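Local coordinates for protein purine nucleoside phosphorylase (Schistosoma mansoni, PDB 5TBU) that probably catalyses the reversible phosphorolysis of purine nucleosides such as inosine and guanosine, releasing the free base and ribose 1-phosphate, at residues 115-120 / 239-244; 193-198 / 214-219; 200-205 / 219-224. All coordinates share one frame; numbering follows the deposited sequence.

Contact 1 (115-120 / 239-244); sequences ITNLAG and AVSLIA. With HPA (hypoxanthine), chain B.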
loop_
_atom_site.group_PDB
_atom_site.type_symbol
_atom_site.label_atom_id
_atom_site.label_comp_id
_atom_site.label_asym_id
_atom_site.label_seq_id
_atom_site.Cartn_x
_atom_site.Cartn_y
_atom_site.Cartn_z
ATOM N N ILE A 115 11.286 -4.459 -22.222
ATOM C CA ILE A 115 10.821 -3.259 -21.535
ATOM C C ILE A 115 12.013 -2.388 -21.159
ATOM O O ILE A 115 13.046 -2.894 -20.706
ATOM C CB ILE A 115 9.995 -3.610 -20.277
ATOM C CG1 ILE A 115 8.900 -4.625 -20.615
ATOM C CG2 ILE A 115 9.373 -2.359 -19.681
ATOM C CD1 ILE A 115 8.100 -5.088 -19.413
ATOM N N THR A 116 11.868 -1.076 -21.355
ATOM C CA THR A 116 12.824 -0.084 -20.882
ATOM C C THR A 116 12.091 0.957 -20.046
ATOM O O THR A 116 10.891 1.181 -20.223
ATOM C CB THR A 116 13.560 0.620 -22.038
ATOM O OG1 THR A 116 12.618 1.325 -22.857
ATOM C CG2 THR A 116 14.311 -0.384 -22.889
ATOM N N ASN A 117 12.822 1.598 -19.137
ATOM C CA ASN A 117 12.232 2.642 -18.310
ATOM C C ASN A 117 13.330 3.565 -17.801
ATOM O O ASN A 117 14.521 3.252 -17.872
ATOM C CB ASN A 117 11.433 2.051 -17.139
ATOM C CG ASN A 117 12.278 1.173 -16.229
ATOM O OD1 ASN A 117 12.191 -0.054 -16.280
ATOM N ND2 ASN A 117 13.093 1.798 -15.388
ATOM N N LEU A 118 12.903 4.718 -17.290
ATOM C CA LEU A 118 13.764 5.641 -16.566
ATOM C C LEU A 118 13.565 5.430 -15.070
ATOM O O LEU A 118 12.450 5.146 -14.619
ATOM C CB LEU A 118 13.454 7.095 -16.933
ATOM C CG LEU A 118 13.951 7.694 -18.257
ATOM C CD1 LEU A 118 15.460 7.555 -18.369
ATOM C CD2 LEU A 118 13.254 7.091 -19.469
ATOM N N ALA A 119 14.643 5.567 -14.302
ATOM C CA ALA A 119 14.566 5.319 -12.869
ATOM C C ALA A 119 15.736 6.000 -12.172
ATOM O O ALA A 119 16.644 6.537 -12.811
ATOM C CB ALA A 119 14.545 3.817 -12.572
ATOM N N GLY A 120 15.695 5.973 -10.843
ATOM C CA GLY A 120 16.745 6.536 -10.019
ATOM C C GLY A 120 17.618 5.459 -9.399
ATOM O O GLY A 120 17.164 4.352 -9.120
ATOM N N ALA A 239 13.966 -6.589 -18.892
ATOM C CA ALA A 239 13.685 -5.249 -18.391
ATOM C C ALA A 239 14.993 -4.523 -18.120
ATOM O O ALA A 239 15.856 -5.040 -17.405
ATOM C CB ALA A 239 12.838 -5.303 -17.116
ATOM N N VAL A 240 15.130 -3.324 -18.683
ATOM C CA VAL A 240 16.342 -2.521 -18.565
ATOM C C VAL A 240 15.961 -1.135 -18.064
ATOM O O VAL A 240 15.073 -0.489 -18.633
ATOM C CB VAL A 240 17.092 -2.422 -19.908
ATOM C CG1 VAL A 240 18.367 -1.603 -19.754
ATOM C CG2 VAL A 240 17.404 -3.809 -20.452
ATOM N N SER A 241 16.627 -0.681 -17.005
ATOM C CA SER A 241 16.431 0.659 -16.468
ATOM C C SER A 241 17.592 1.558 -16.866
ATOM O O SER A 241 18.758 1.159 -16.789
ATOM C CB SER A 241 16.306 0.637 -14.943
ATOM O OG SER A 241 15.029 0.196 -14.528
ATOM N N LEU A 242 17.267 2.775 -17.288
ATOM C CA LEU A 242 18.257 3.819 -17.515
ATOM C C LEU A 242 18.299 4.720 -16.288
ATOM O O LEU A 242 17.282 5.314 -15.914
ATOM C CB LEU A 242 17.925 4.626 -18.768
ATOM C CG LEU A 242 18.776 5.872 -19.009
ATOM C CD1 LEU A 242 20.254 5.520 -19.054
ATOM C CD2 LEU A 242 18.346 6.553 -20.293
ATOM N N ILE A 243 19.469 4.817 -15.664
ATOM C CA ILE A 243 19.626 5.604 -14.444
ATOM C C ILE A 243 19.753 7.076 -14.817
ATOM O O ILE A 243 20.715 7.478 -15.481
ATOM C CB ILE A 243 20.843 5.134 -13.635
ATOM C CG1 ILE A 243 20.768 3.629 -13.379
ATOM C CG2 ILE A 243 20.927 5.898 -12.320
ATOM C CD1 ILE A 243 19.527 3.202 -12.635
ATOM N N ALA A 244 18.785 7.883 -14.387
ATOM C CA ALA A 244 18.829 9.319 -14.620
ATOM C C ALA A 244 19.629 10.062 -13.559
ATOM O O ALA A 244 20.190 11.125 -13.848
ATOM C CB ALA A 244 17.409 9.888 -14.682
HETATM N N1 HPA B . 15.041 9.760 -11.109
HETATM C C2 HPA B . 14.442 9.366 -12.288
HETATM N N3 HPA B . 13.329 8.549 -12.268
HETATM C C4 HPA B . 12.815 8.127 -11.086
HETATM C C5 HPA B . 13.406 8.513 -9.890
HETATM C C6 HPA B . 14.525 9.334 -9.903
HETATM O O6 HPA B . 15.103 9.619 -8.855
HETATM N N7 HPA B . 12.696 7.952 -8.887
HETATM C C8 HPA B . 11.689 7.236 -9.438
HETATM N N9 HPA B . 11.762 7.341 -10.784
#
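Asn117 and Ser241 face each other on adjacent parallel strands, and the amide of the first reaches across to the hydroxyl of the second. Asn117 CG sits between its own backbone N and carbonyl carbon (chi1 59°), which swings the amide towards the neighbouring strand. Its ND2 donates to Ser241 OG over 2.7 Å, with the hydroxyl lying 18° out of the amide plane. The other end of the amide, OD1, is hydrogen-bonded to Thr223 OG1, so both ends have partners, consistent with the modelled orientation of the amide. Ala119 CB lies on the same sheet face, 4.1 Å from Ser241 OG.

Leu118 and Leu242 occupy the opposite face, side by side and pointing the same way. Branch meets branch where Leu118 CD1 lies 3.6 Å from Leu242 CD2, and helix 259-283 packs against both residues.

The backbones fix this pairing. Asn117 and Ala119 each give and accept one bond: Leu242 N to Asn117 O measures 2.8 Å and is almost straight (175°), and Ala244 N to Ala119 O is 3.0 Å. Beyond the last of these bonds, Gly120 N approaches hypoxanthine C5 at 3.5 Å, while Ala244 CB stands 3.8 Å from hypoxanthine C2. Asn245, the next residue, hydrogen-bonds the base through OD1. Two neighbouring parallel strands of the central mixed sheet, with their C-terminal ends at the purine, are consistent with the nucleoside phosphorylase fold.

Contact 2 (193-198 / 214-219); sequences VYAFNG and LGCDVV. With HPA (hypoxanthine), chain B.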
loop_
_atom_site.group_PDB
_atom_site.type_symbol
_atom_site.label_atom_id
_atom_site.label_comp_id
_atom_site.label_asym_id
_atom_site.label_seq_id
_atom_site.Cartn_x
_atom_site.Cartn_y
_atom_site.Cartn_z
ATOM N N VAL A 193 18.379 -4.995 -8.356
ATOM C CA VAL A 193 17.011 -5.240 -7.917
ATOM C C VAL A 193 16.225 -3.942 -8.044
ATOM O O VAL A 193 16.682 -2.882 -7.598
ATOM C CB VAL A 193 16.978 -5.766 -6.472
ATOM C CG1 VAL A 193 15.547 -5.984 -6.012
ATOM C CG2 VAL A 193 17.785 -7.052 -6.359
ATOM N N TYR A 194 15.041 -4.028 -8.642
ATOM C CA TYR A 194 14.219 -2.868 -8.957
ATOM C C TYR A 194 13.109 -2.724 -7.922
ATOM O O TYR A 194 12.331 -3.657 -7.711
ATOM C CB TYR A 194 13.632 -3.023 -10.361
ATOM C CG TYR A 194 12.729 -1.904 -10.827
ATOM C CD1 TYR A 194 11.368 -1.912 -10.534
ATOM C CD2 TYR A 194 13.229 -0.858 -11.591
ATOM C CE1 TYR A 194 10.537 -0.900 -10.970
ATOM C CE2 TYR A 194 12.404 0.158 -12.034
ATOM C CZ TYR A 194 11.058 0.131 -11.721
ATOM O OH TYR A 194 10.228 1.135 -12.158
ATOM N N ALA A 195 13.032 -1.559 -7.286
ATOM C CA ALA A 195 11.971 -1.274 -6.329
ATOM C C ALA A 195 10.857 -0.491 -7.011
ATOM O O ALA A 195 11.118 0.469 -7.741
ATOM C CB ALA A 195 12.507 -0.491 -5.128
ATOM N N PHE A 196 9.616 -0.909 -6.773
ATOM C CA PHE A 196 8.444 -0.288 -7.380
ATOM C C PHE A 196 7.866 0.732 -6.403
ATOM O O PHE A 196 7.235 0.360 -5.408
ATOM C CB PHE A 196 7.401 -1.341 -7.756
ATOM C CG PHE A 196 6.200 -0.787 -8.483
ATOM C CD1 PHE A 196 6.258 0.438 -9.128
ATOM C CD2 PHE A 196 5.011 -1.499 -8.518
ATOM C CE1 PHE A 196 5.153 0.945 -9.791
ATOM C CE2 PHE A 196 3.903 -0.998 -9.179
ATOM C CZ PHE A 196 3.976 0.225 -9.817
ATOM N N ASN A 197 8.086 2.013 -6.691
ATOM C CA ASN A 197 7.428 3.117 -6.002
ATOM C C ASN A 197 6.223 3.541 -6.833
ATOM O O ASN A 197 6.373 3.890 -8.009
ATOM C CB ASN A 197 8.393 4.289 -5.804
ATOM C CG ASN A 197 7.699 5.553 -5.305
ATOM O OD1 ASN A 197 6.631 5.497 -4.696
ATOM N ND2 ASN A 197 8.316 6.704 -5.560
ATOM N N GLY A 198 5.036 3.515 -6.222
ATOM C CA GLY A 198 3.826 3.829 -6.966
ATOM C C GLY A 198 3.860 5.196 -7.627
ATOM O O GLY A 198 3.345 5.371 -8.734
ATOM N N LEU A 214 17.142 -1.550 2.577
ATOM C CA LEU A 214 16.326 -2.695 2.193
ATOM C C LEU A 214 16.925 -3.512 1.053
ATOM O O LEU A 214 16.328 -4.520 0.659
ATOM C CB LEU A 214 14.922 -2.224 1.802
ATOM C CG LEU A 214 14.102 -1.611 2.935
ATOM C CD1 LEU A 214 12.736 -1.172 2.435
ATOM C CD2 LEU A 214 13.967 -2.610 4.070
ATOM N N GLY A 215 18.072 -3.109 0.516
ATOM C CA GLY A 215 18.712 -3.855 -0.549
ATOM C C GLY A 215 18.262 -3.501 -1.947
ATOM O O GLY A 215 18.505 -4.282 -2.874
ATOM N N CYS A 216 17.614 -2.353 -2.133
ATOM C CA CYS A 216 17.159 -1.946 -3.454
ATOM C C CYS A 216 18.292 -1.253 -4.198
ATOM O O CYS A 216 18.986 -0.401 -3.636
ATOM C CB CYS A 216 15.947 -1.020 -3.337
ATOM S SG CYS A 216 14.577 -1.707 -2.368
ATOM N N ASP A 217 18.495 -1.637 -5.457
ATOM C CA ASP A 217 19.519 -0.989 -6.262
ATOM C C ASP A 217 18.944 0.143 -7.103
ATOM O O ASP A 217 19.599 1.174 -7.291
ATOM C CB ASP A 217 20.207 -2.017 -7.166
ATOM C CG ASP A 217 20.858 -3.148 -6.384
ATOM O OD1 ASP A 217 21.677 -2.864 -5.482
ATOM O OD2 ASP A 217 20.543 -4.324 -6.665
ATOM N N VAL A 218 17.723 -0.037 -7.608
ATOM C CA VAL A 218 17.056 0.925 -8.476
ATOM C C VAL A 218 15.623 1.102 -7.982
ATOM O O VAL A 218 15.032 0.186 -7.405
ATOM C CB VAL A 218 17.075 0.457 -9.953
ATOM C CG1 VAL A 218 16.640 1.570 -10.878
ATOM C CG2 VAL A 218 18.454 -0.047 -10.346
ATOM N N VAL A 219 15.066 2.295 -8.199
ATOM C CA VAL A 219 13.677 2.584 -7.850
ATOM C C VAL A 219 13.032 3.342 -9.006
ATOM O O VAL A 219 13.628 4.275 -9.554
ATOM C CB VAL A 219 13.563 3.384 -6.534
ATOM C CG1 VAL A 219 14.387 4.665 -6.596
ATOM C CG2 VAL A 219 12.103 3.692 -6.220
HETATM N N1 HPA B . 15.041 9.760 -11.109
HETATM C C2 HPA B . 14.442 9.366 -12.288
HETATM N N3 HPA B . 13.329 8.549 -12.268
HETATM C C4 HPA B . 12.815 8.127 -11.086
HETATM C C5 HPA B . 13.406 8.513 -9.890
HETATM C C6 HPA B . 14.525 9.334 -9.903
HETATM O O6 HPA B . 15.103 9.619 -8.855
HETATM N N7 HPA B . 12.696 7.952 -8.887
HETATM C C8 HPA B . 11.689 7.236 -9.438
HETATM N N9 HPA B . 11.762 7.341 -10.784
#
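Val193 O is gripped by two consecutive backbone amides, Asp217 N at 3.1 Å and Val218 N at 3.0 Å. The second bond is the straighter, 156° at the hydrogen against 142°. Asp217 then closes the loop with its side chain: CG lies beside the backbone N (chi1 -59°), and OD2 receives Val193 N at 2.8 Å through its anti lone pair. Asp217 thus binds both the N and the O of Val193, and Val218 N shares the O; the other carboxylate oxygen, OD1, is bonded to Asn123 ND2. Two residues past Val193, Ala195 N donates to Val218 O at 2.7 Å, completing the parallel pairing in which Tyr194 lies beside Val218 and Ala195 beside Val219.

On the Tyr194 and Val218 face of the sheet, Tyr194 CD2 approaches Val218 CG1 at 4.2 Å, the methyl lying oblique to the ring, and the phenol OH continues to Ser222 N. Ala195 and Val219 form the other face, and the adjoining loops pack against them: Cys216 SG is 3.7 Å from Ala195 CB, and Asn197 CB is 3.8 Å from Val219 CG2. The amide of Asn197 is directed elsewhere: ND2 bonds Glu203 OE1.

Gly215, with positive phi, ends helix 205-213 in a Schellman motif before the chain turns into strand 218-220. Strand 189-196, that helix and strand 218-220 make a beta-alpha-beta crossover whose two strands are joined here as direct neighbours.

Contact 3 (200-205 / 219-224); sequences PTYESP and VGMSTV. With HPA (hypoxanthine), chain B; DMS (dimethyl sulfoxide), chain E.
The Tyr202 ring turns its edge to the hypoxanthine, with CD1 standing 3.6 Å above C5 on one face of the purine; Gly120 lies on the opposite face. Purine C4 lies in the plane of the tyrosine ring, at its edge. Met221 CE meets this ring obliquely, 3.8 Å from Tyr202 CD1. At the phenol end, Tyr202 OH donates to the dimethyl sulfoxide O over 2.5 Å; that molecule probably comes from the crystallisation liquor.

Glu203 supplies the polar grip on the base. Hypoxanthine N7 donates to Glu203 OE2 at 2.7 Å with an angle of 160° at the hydrogen, and the bond of OE1 to Asn197 is consistent with a carboxylate positioned from the second shell. Val219 comes from the opposite direction and braces the same group: CG1 is 3.4 Å from Glu203 OE2 and CG2 is equally near OE1, one methyl for each oxygen.

Met221 lies beyond the C8 end of the base, with its methyl on the Tyr202 side of the purine plane. Its CG lies beside the backbone N (chi1 -50°) and the chain beyond is extended, which carries the terminal methyl into the 200-205 loop, where Met221 CE is 3.3 Å from Pro200 O. Midway along, Met221 CG passes near purine C8.

The loop runs from strand 189-196 to helix 205-213, and the Ser204 side chain caps that helix. Helix 259-283 packs on Tyr202, and Phe161 of the second subunit packs on Met221, so the contact joins the end of strand 218-220 to this loop, next to that subunit.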
loop_
_atom_site.group_PDB
_atom_site.type_symbol
_atom_site.label_atom_id
_atom_site.label_comp_id
_atom_site.label_asym_id
_atom_site.label_seq_id
_atom_site.Cartn_x
_atom_site.Cartn_y
_atom_site.Cartn_z
ATOM N N PRO A 200 3.121 9.496 -7.852
ATOM C CA PRO A 200 4.043 10.044 -8.853
ATOM C C PRO A 200 5.162 10.920 -8.288
ATOM O O PRO A 200 5.997 11.394 -9.059
ATOM C CB PRO A 200 3.116 10.880 -9.733
ATOM C CG PRO A 200 2.099 11.409 -8.764
ATOM C CD PRO A 200 1.908 10.324 -7.718
ATOM N N THR A 201 5.172 11.152 -6.977
ATOM C CA THR A 201 6.240 11.939 -6.376
ATOM C C THR A 201 7.547 11.159 -6.403
ATOM O O THR A 201 7.570 9.949 -6.156
ATOM C CB THR A 201 5.902 12.306 -4.930
ATOM O OG1 THR A 201 5.709 11.111 -4.162
ATOM C CG2 THR A 201 4.645 13.149 -4.867
ATOM N N TYR A 202 8.640 11.853 -6.710
ATOM C CA TYR A 202 9.952 11.246 -6.547
ATOM C C TYR A 202 10.167 10.883 -5.083
ATOM O O TYR A 202 9.574 11.479 -4.178
ATOM C CB TYR A 202 11.058 12.191 -7.029
ATOM C CG TYR A 202 11.060 12.446 -8.524
ATOM C CD1 TYR A 202 11.386 11.435 -9.422
ATOM C CD2 TYR A 202 10.749 13.700 -9.035
ATOM C CE1 TYR A 202 11.392 11.664 -10.789
ATOM C CE2 TYR A 202 10.755 13.939 -10.401
ATOM C CZ TYR A 202 11.075 12.917 -11.272
ATOM O OH TYR A 202 11.080 13.150 -12.630
ATOM N N GLU A 203 11.005 9.877 -4.854
ATOM C CA GLU A 203 11.285 9.446 -3.491
ATOM C C GLU A 203 11.914 10.588 -2.702
ATOM O O GLU A 203 12.793 11.300 -3.199
ATOM C CB GLU A 203 12.220 8.234 -3.489
ATOM C CG GLU A 203 11.718 7.022 -4.273
ATOM C CD GLU A 203 11.841 7.197 -5.778
ATOM O OE1 GLU A 203 10.888 6.830 -6.497
ATOM O OE2 GLU A 203 12.884 7.714 -6.237
ATOM N N SER A 204 11.440 10.777 -1.472
ATOM C CA SER A 204 12.067 11.730 -0.576
ATOM C C SER A 204 13.474 11.249 -0.227
ATOM O O SER A 204 13.787 10.066 -0.381
ATOM C CB SER A 204 11.234 11.901 0.691
ATOM O OG SER A 204 11.280 10.733 1.490
ATOM N N PRO A 205 14.349 12.153 0.228
ATOM C CA PRO A 205 15.700 11.712 0.617
ATOM C C PRO A 205 15.694 10.600 1.649
ATOM O O PRO A 205 16.537 9.696 1.580
ATOM C CB PRO A 205 16.338 12.997 1.159
ATOM C CG PRO A 205 15.647 14.084 0.417
ATOM C CD PRO A 205 14.223 13.622 0.255
ATOM N N VAL A 219 15.066 2.295 -8.199
ATOM C CA VAL A 219 13.677 2.584 -7.850
ATOM C C VAL A 219 13.032 3.342 -9.006
ATOM O O VAL A 219 13.628 4.275 -9.554
ATOM C CB VAL A 219 13.563 3.384 -6.534
ATOM C CG1 VAL A 219 14.387 4.665 -6.596
ATOM C CG2 VAL A 219 12.103 3.692 -6.220
ATOM N N GLY A 220 11.823 2.929 -9.388
ATOM C CA GLY A 220 11.091 3.559 -10.466
ATOM C C GLY A 220 9.600 3.414 -10.241
ATOM O O GLY A 220 9.160 2.820 -9.255
ATOM N N MET A 221 8.816 3.952 -11.179
ATOM C CA MET A 221 7.370 4.044 -11.012
ATOM C C MET A 221 6.589 3.214 -12.030
ATOM O O MET A 221 5.413 3.502 -12.276
ATOM C CB MET A 221 6.919 5.506 -11.092
ATOM C CG MET A 221 7.695 6.473 -10.207
ATOM S SD MET A 221 7.087 8.169 -10.377
ATOM C CE MET A 221 8.335 9.090 -9.478
ATOM N N SER A 222 7.200 2.189 -12.617
ATOM C CA SER A 222 6.523 1.441 -13.676
ATOM C C SER A 222 7.112 0.034 -13.752
ATOM O O SER A 222 7.728 -0.449 -12.796
ATOM C CB SER A 222 6.639 2.195 -15.012
ATOM O OG SER A 222 7.992 2.287 -15.429
ATOM N N THR A 223 6.881 -0.633 -14.891
ATOM C CA THR A 223 7.494 -1.903 -15.276
ATOM C C THR A 223 6.953 -3.101 -14.500
ATOM O O THR A 223 6.499 -4.076 -15.110
ATOM C CB THR A 223 9.020 -1.822 -15.137
ATOM O OG1 THR A 223 9.523 -0.796 -16.002
ATOM C CG2 THR A 223 9.664 -3.150 -15.508
ATOM N N VAL A 224 6.997 -3.047 -13.165
ATOM C CA VAL A 224 6.591 -4.204 -12.357
ATOM C C VAL A 224 5.173 -4.668 -12.670
ATOM O O VAL A 224 4.952 -5.886 -12.762
ATOM C CB VAL A 224 6.824 -3.921 -10.870
ATOM C CG1 VAL A 224 6.063 -4.909 -10.001
ATOM C CG2 VAL A 224 8.314 -3.983 -10.549
HETATM N N1 HPA B . 15.041 9.760 -11.109
HETATM C C2 HPA B . 14.442 9.366 -12.288
HETATM N N3 HPA B . 13.329 8.549 -12.268
HETATM C C4 HPA B . 12.815 8.127 -11.086
HETATM C C5 HPA B . 13.406 8.513 -9.890
HETATM C C6 HPA B . 14.525 9.334 -9.903
HETATM O O6 HPA B . 15.103 9.619 -8.855
HETATM N N7 HPA B . 12.696 7.952 -8.887
HETATM C C8 HPA B . 11.689 7.236 -9.438
HETATM N N9 HPA B . 11.762 7.341 -10.784
HETATM S S DMS E . 9.798 10.217 -14.638
HETATM O O DMS E . 10.792 11.299 -14.350
HETATM C C1 DMS E . 10.660 8.790 -15.354
HETATM C C2 DMS E . 9.234 9.488 -13.077
#

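Overall arrangement
Strand 218-220 ties the three contacts together. On one edge it meets strand 112-121, where Gly120 N of contact 1 lies 3.0 Å from Val219 O, a probable hydrogen bond; on the other it meets strand 189-196 in contact 2. Contacts 2 and 3 share Val219, their centres are about 8 Å apart, and a probable hydrogen bond of 2.7 Å from Asn197 ND2 to Glu203 OE1 connects them. Contact 1, centred about 11 Å from contact 3, is linked to it by Asn117 OD1 and Thr223 OG1, 2.8 Å apart. At hypoxanthine, Gly120 (contact 1) and the shared Val219 O, near C8, lie on one face; Tyr202 (contact 3) lies on the other and Glu203 binds N7.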